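Local coordinates for POU domain, class 6, transcription factor 1 (PDB 3D1N), which binds DNA sequence-specifically as a POU-family transcription factor, here through its POU-specific domain and homeodomain on the corticotrophin-releasing hormone gene promoter, at a contact of chain A with DNA. Coordinates in Å, arbitrary orientation; residue numbers count along the deposited sequence, not the author numbering.

Site 1: a contact of chain A with DNA. Residues 17, 23-25. With nucleotides of chain B.
Gln24, Thr25 and Arg17 gather round the 5'-phosphate of DT9, and the hydrogen bonds and salt bridge of this site go to the DNA backbone. No hydrogen bond to the base is seen among these residues; Thr25 merely brings its hydroxyl towards the thymine methyl, with OG1 4.0 Å from C7 of DT9. On the phosphate, the two non-bridging oxygens are divided among the residues. OP1 of DT9 takes the backbone N-H of Gln24 (N to OP1 2.9 Å, 151° at the hydrogen). The guanidinium NH1 of Arg17 makes a salt bridge to OP1 of DT9 at 3.2 Å, electrostatic in kind, since no N-H of NH1 is aimed at the oxygen. OP2 of DT9 accepts from the Thr25 hydroxyl OG1 at 3.1 Å, which chi1 of -38° turns back beside its own backbone N. The Gln24 side chain runs extended past the phosphate, its CG over one face of the Arg17 guanidinium near the rim, and its amide NE2 donates to O3' of DT9 at 2.8 Å. That oxygen lies 34° out of the amide plane and the bond is bent. With an alanine here, O3' would probably lose its amide donor and the Arg17 guanidinium the CG that covers part of one face. The N-terminal end of helix 24-34 would probably favour the phosphate. Thr23 ends the loop after Arg17's helix 3-19; Gln24 and Thr25 begin helix 24-34, first helix of the POU-specific helix-turn-helix.

Site 2: a contact of chain A with DNA. Residues 17, 24, 41, 45, 49. With nucleotides of chain B.
Gln41 meets the adenine of DA10 with its whole carboxamide, giving the paired bidentate contact by which a glutamine recognises adenine in the major groove. Gln41 NE2 donates to N7 of DA10 at 2.9 Å, nearly straight (164° at the hydrogen) and close to the amide plane. On the other arm the exocyclic N6 of DA10 donates to OE1 of Gln41, also at 2.9 Å, in the carbonyl plane and on a lone pair. The bend at chi2 (-94°) sets the amide above the plane of the neighbouring thymine but displaced past its methyl-bearing edge, where CD of Gln41 lies 3.5 Å from the methyl C7 of DT9. Apolar contact with that methyl thus accompanies the reading of the adenine.

Beside the base contacts, Ser45, an engineered replacement for cysteine, donates from OG to the bridging O3' of DT9 at 3.2 Å. Its hydroxyl also lies near O5' of DA10, so it faces the phosphodiester linkage between the two nucleotides. One turn further along helix 41-49, Lys49 lays its aliphatic chain beside this linkage, with CG 3.5 Å from OP2 of DA10. Bends at chi3 and chi4 bring Lys49 CE to 3.7 Å from C3' of DA10, and NZ comes close to the same sugar.

In the next shell, Gln24 of helix 24-34 accepts from the Gln41 amide across the turn from the recognition helix 41-49 and probably holds it in place. With one amide hydrogen of Gln41 engaged by adenine, the other goes to this neighbour, which is likely to fix the amide's orientation. Gln41 NE2 reaches Gln24 OE1 at 3.0 Å, almost straight and close to the Gln41 amide plane.

Site 1: a contact of chain A with DNA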
ATOM      1  N   ARG A  17      -3.132  -0.218  13.622  1.00 69.80           N
ATOM      2  CA  ARG A  17      -2.091   0.060  12.642  1.00 71.58           C
ATOM      3  C   ARG A  17      -2.119   1.536  12.267  1.00 75.48           C
ATOM      4  O   ARG A  17      -1.114   2.241  12.378  1.00 62.45           O
ATOM      5  CB  ARG A  17      -2.278  -0.800  11.383  1.00 67.73           C
ATOM      6  CG  ARG A  17      -1.190  -0.599  10.324  1.00 61.92           C
ATOM      7  CD  ARG A  17      -1.510  -1.308   9.021  1.00 51.77           C
ATOM      8  NE  ARG A  17      -2.865  -1.012   8.554  1.00 68.61           N
ATOM      9  CZ  ARG A  17      -3.161  -0.099   7.633  1.00 75.85           C
ATOM     10  NH1 ARG A  17      -2.198   0.622   7.068  1.00 81.57           N
ATOM     11  NH2 ARG A  17      -4.423   0.095   7.274  1.00 63.96           N
ATOM     12  N   THR A  23       1.740   2.169   7.545  1.00 63.39           N
ATOM     13  CA  THR A  23       1.353   1.589   6.268  1.00 60.98           C
ATOM     14  C   THR A  23       1.558   0.074   6.305  1.00 67.18           C
ATOM     15  O   THR A  23       2.435  -0.427   7.019  1.00 61.19           O
ATOM     16  CB  THR A  23       2.223   2.152   5.126  1.00 69.39           C
ATOM     17  OG1 THR A  23       3.598   1.841   5.377  1.00 51.30           O
ATOM     18  CG2 THR A  23       2.072   3.657   5.022  1.00 60.05           C
ATOM     19  N   GLN A  24       0.762  -0.653   5.529  1.00 61.60           N
ATOM     20  CA  GLN A  24       0.949  -2.091   5.399  1.00 53.10           C
ATOM     21  C   GLN A  24       2.384  -2.372   5.004  1.00 58.71           C
ATOM     22  O   GLN A  24       3.012  -3.303   5.500  1.00 56.53           O
ATOM     23  CB  GLN A  24       0.017  -2.654   4.336  1.00 49.21           C
ATOM     24  CG  GLN A  24      -1.446  -2.438   4.632  1.00 46.99           C
ATOM     25  CD  GLN A  24      -2.312  -2.808   3.460  1.00 56.57           C
ATOM     26  OE1 GLN A  24      -1.822  -2.937   2.327  1.00 46.32           O
ATOM     27  NE2 GLN A  24      -3.610  -2.984   3.712  1.00 58.53           N
ATOM     28  N   THR A  25       2.900  -1.551   4.103  1.00 52.45           N
ATOM     29  CA  THR A  25       4.259  -1.710   3.611  1.00 65.21           C
ATOM     30  C   THR A  25       5.287  -1.747   4.741  1.00 66.15           C
ATOM     31  O   THR A  25       6.177  -2.600   4.748  1.00 63.87           O
ATOM     32  CB  THR A  25       4.621  -0.576   2.649  1.00 56.72           C
ATOM     33  OG1 THR A  25       3.474  -0.249   1.848  1.00 62.68           O
ATOM     34  CG2 THR A  25       5.783  -0.996   1.754  1.00 65.59           C
TER
ATOM     35  P    DT B   9      -0.612   1.136   2.870  1.00 61.10           P
ATOM     36  OP1  DT B   9      -0.858   1.407   4.310  1.00 51.90           O
ATOM     37  OP2  DT B   9       0.419   0.138   2.477  1.00 54.09           O
ATOM     38  O5'  DT B   9      -2.054   0.820   2.229  1.00 48.02           O
ATOM     39  C5'  DT B   9      -2.231   0.604   0.831  1.00 41.99           C
ATOM     40  C4'  DT B   9      -3.586   0.012   0.471  1.00 37.43           C
ATOM     41  O4'  DT B   9      -3.711   0.314  -0.931  1.00 50.01           O
ATOM     42  C3'  DT B   9      -3.703  -1.509   0.596  1.00 43.46           C
ATOM     43  O3'  DT B   9      -4.814  -1.999   1.392  1.00 63.39           O
ATOM     44  C2'  DT B   9      -3.843  -2.024  -0.827  1.00 62.77           C
ATOM     45  C1'  DT B   9      -3.522  -0.840  -1.729  1.00 50.10           C
ATOM     46  N1   DT B   9      -2.161  -0.992  -2.430  1.00 26.99           N
ATOM     47  C2   DT B   9      -2.139  -1.123  -3.823  1.00 38.60           C
ATOM     48  O2   DT B   9      -3.129  -1.090  -4.549  1.00 41.96           O
ATOM     49  N3   DT B   9      -0.900  -1.277  -4.381  1.00 31.16           N
ATOM     50  C4   DT B   9       0.304  -1.307  -3.713  1.00 40.43           C
ATOM     51  O4   DT B   9       1.375  -1.439  -4.296  1.00 40.11           O
ATOM     52  C5   DT B   9       0.227  -1.179  -2.277  1.00 50.74           C
ATOM     53  C7   DT B   9       1.522  -1.113  -1.514  1.00 29.26           C
ATOM     54  C6   DT B   9      -0.988  -1.038  -1.697  1.00 36.52           C
TER

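Site 2: a contact of chain A with DNA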
ATOM      1  N   ARG A  17      -3.132  -0.218  13.622  1.00 69.80           N
ATOM      2  CA  ARG A  17      -2.091   0.060  12.642  1.00 71.58           C
ATOM      3  C   ARG A  17      -2.119   1.536  12.267  1.00 75.48           C
ATOM      4  O   ARG A  17      -1.114   2.241  12.378  1.00 62.45           O
ATOM      5  CB  ARG A  17      -2.278  -0.800  11.383  1.00 67.73           C
ATOM      6  CG  ARG A  17      -1.190  -0.599  10.324  1.00 61.92           C
ATOM      7  CD  ARG A  17      -1.510  -1.308   9.021  1.00 51.77           C
ATOM      8  NE  ARG A  17      -2.865  -1.012   8.554  1.00 68.61           N
ATOM      9  CZ  ARG A  17      -3.161  -0.099   7.633  1.00 75.85           C
ATOM     10  NH1 ARG A  17      -2.198   0.622   7.068  1.00 81.57           N
ATOM     11  NH2 ARG A  17      -4.423   0.095   7.274  1.00 63.96           N
ATOM     12  N   GLN A  24       0.762  -0.653   5.529  1.00 61.60           N
ATOM     13  CA  GLN A  24       0.949  -2.091   5.399  1.00 53.10           C
ATOM     14  C   GLN A  24       2.384  -2.372   5.004  1.00 58.71           C
ATOM     15  O   GLN A  24       3.012  -3.303   5.500  1.00 56.53           O
ATOM     16  CB  GLN A  24       0.017  -2.654   4.336  1.00 49.21           C
ATOM     17  CG  GLN A  24      -1.446  -2.438   4.632  1.00 46.99           C
ATOM     18  CD  GLN A  24      -2.312  -2.808   3.460  1.00 56.57           C
ATOM     19  OE1 GLN A  24      -1.822  -2.937   2.327  1.00 46.32           O
ATOM     20  NE2 GLN A  24      -3.610  -2.984   3.712  1.00 58.53           N
ATOM     21  N   GLN A  41       3.488  -7.140   2.598  1.00 51.20           N
ATOM     22  CA  GLN A  41       2.457  -6.112   2.532  1.00 51.79           C
ATOM     23  C   GLN A  41       1.164  -6.616   1.923  1.00 51.88           C
ATOM     24  O   GLN A  41       0.084  -6.293   2.425  1.00 57.68           O
ATOM     25  CB  GLN A  41       2.918  -4.890   1.741  1.00 51.28           C
ATOM     26  CG  GLN A  41       1.785  -3.917   1.460  1.00 41.57           C
ATOM     27  CD  GLN A  41       1.138  -4.152   0.111  1.00 49.41           C
ATOM     28  OE1 GLN A  41       1.817  -4.482  -0.865  1.00 43.98           O
ATOM     29  NE2 GLN A  41      -0.182  -3.969   0.043  1.00 50.69           N
ATOM     30  N   SER A  45      -2.573  -6.833   3.533  1.00 30.22           N
ATOM     31  CA  SER A  45      -3.777  -6.324   2.902  1.00 55.94           C
ATOM     32  C   SER A  45      -4.848  -7.402   2.928  1.00 58.52           C
ATOM     33  O   SER A  45      -5.994  -7.151   3.326  1.00 59.41           O
ATOM     34  CB  SER A  45      -3.522  -5.847   1.473  1.00 51.93           C
ATOM     35  OG  SER A  45      -4.662  -5.162   0.981  1.00 51.84           O
ATOM     36  N   LYS A  49      -8.329  -7.376   4.844  1.00 56.86           N
ATOM     37  CA  LYS A  49      -9.561  -7.513   4.084  1.00 61.82           C
ATOM     38  C   LYS A  49     -10.206  -8.866   4.364  1.00 65.82           C
ATOM     39  O   LYS A  49     -11.339  -9.121   3.956  1.00 64.81           O
ATOM     40  CB  LYS A  49      -9.301  -7.342   2.590  1.00 58.65           C
ATOM     41  CG  LYS A  49      -8.671  -5.996   2.216  1.00 70.19           C
ATOM     42  CD  LYS A  49      -9.026  -5.632   0.775  1.00 67.70           C
ATOM     43  CE  LYS A  49      -8.967  -6.872  -0.126  1.00 81.10           C
ATOM     44  NZ  LYS A  49      -7.618  -7.554  -0.115  1.00 79.47           N
TER
ATOM     45  P    DT B   9      -0.612   1.136   2.870  1.00 61.10           P
ATOM     46  OP1  DT B   9      -0.858   1.407   4.310  1.00 51.90           O
ATOM     47  OP2  DT B   9       0.419   0.138   2.477  1.00 54.09           O
ATOM     48  O5'  DT B   9      -2.054   0.820   2.229  1.00 48.02           O
ATOM     49  C5'  DT B   9      -2.231   0.604   0.831  1.00 41.99           C
ATOM     50  C4'  DT B   9      -3.586   0.012   0.471  1.00 37.43           C
ATOM     51  O4'  DT B   9      -3.711   0.314  -0.931  1.00 50.01           O
ATOM     52  C3'  DT B   9      -3.703  -1.509   0.596  1.00 43.46           C
ATOM     53  O3'  DT B   9      -4.814  -1.999   1.392  1.00 63.39           O
ATOM     54  C2'  DT B   9      -3.843  -2.024  -0.827  1.00 62.77           C
ATOM     55  C1'  DT B   9      -3.522  -0.840  -1.729  1.00 50.10           C
ATOM     56  N1   DT B   9      -2.161  -0.992  -2.430  1.00 26.99           N
ATOM     57  C2   DT B   9      -2.139  -1.123  -3.823  1.00 38.60           C
ATOM     58  O2   DT B   9      -3.129  -1.090  -4.549  1.00 41.96           O
ATOM     59  N3   DT B   9      -0.900  -1.277  -4.381  1.00 31.16           N
ATOM     60  C4   DT B   9       0.304  -1.307  -3.713  1.00 40.43           C
ATOM     61  O4   DT B   9       1.375  -1.439  -4.296  1.00 40.11           O
ATOM     62  C5   DT B   9       0.227  -1.179  -2.277  1.00 50.74           C
ATOM     63  C7   DT B   9       1.522  -1.113  -1.514  1.00 29.26           C
ATOM     64  C6   DT B   9      -0.988  -1.038  -1.697  1.00 36.52           C
ATOM     65  P    DA B  10      -6.347  -2.165   0.910  1.00 49.66           P
ATOM     66  OP1  DA B  10      -6.829  -0.822   0.546  1.00 72.42           O
ATOM     67  OP2  DA B  10      -7.000  -2.890   1.997  1.00 36.30           O
ATOM     68  O5'  DA B  10      -6.413  -3.015  -0.432  1.00 39.73           O
ATOM     69  C5'  DA B  10      -7.275  -2.513  -1.445  1.00 28.88           C
ATOM     70  C4'  DA B  10      -7.086  -3.253  -2.761  1.00 54.16           C
ATOM     71  O4'  DA B  10      -5.709  -3.225  -3.211  1.00 47.27           O
ATOM     72  C3'  DA B  10      -7.477  -4.726  -2.753  1.00 63.41           C
ATOM     73  O3'  DA B  10      -8.384  -4.887  -3.828  1.00 55.63           O
ATOM     74  C2'  DA B  10      -6.156  -5.489  -2.934  1.00 47.94           C
ATOM     75  C1'  DA B  10      -5.296  -4.489  -3.694  1.00 41.98           C
ATOM     76  N9   DA B  10      -3.865  -4.546  -3.406  1.00 35.68           N
ATOM     77  C8   DA B  10      -3.280  -4.479  -2.169  1.00 46.40           C
ATOM     78  N7   DA B  10      -1.964  -4.520  -2.177  1.00 37.53           N
ATOM     79  C5   DA B  10      -1.666  -4.623  -3.523  1.00 38.50           C
ATOM     80  C6   DA B  10      -0.435  -4.717  -4.199  1.00 38.10           C
ATOM     81  N6   DA B  10       0.732  -4.724  -3.551  1.00 29.22           N
ATOM     82  N1   DA B  10      -0.458  -4.810  -5.548  1.00 34.11           N
ATOM     83  C2   DA B  10      -1.652  -4.817  -6.165  1.00 46.17           C
ATOM     84  N3   DA B  10      -2.885  -4.740  -5.635  1.00 41.28           N
ATOM     85  C4   DA B  10      -2.819  -4.643  -4.296  1.00 29.70           C
TER

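Sites 1 and 2 are neighbouring parts of one DNA-binding surface, with their C-alpha centres about 5 Å apart, and they share Arg17 and Gln24 as well as nucleotide DT9. Site 1 anchors the strand through helix 3-19 and the start of helix 24-34; site 2 adds the recognition helix 41-49 and extends the contact to DA10. Gln24 couples them, since one residue touches the backbone and probably orients the base-reading glutamine. Phosphate anchoring and base selection are therefore likely to depend on each other, within the POU-specific domain of each of the two protein copies in the deposited assembly.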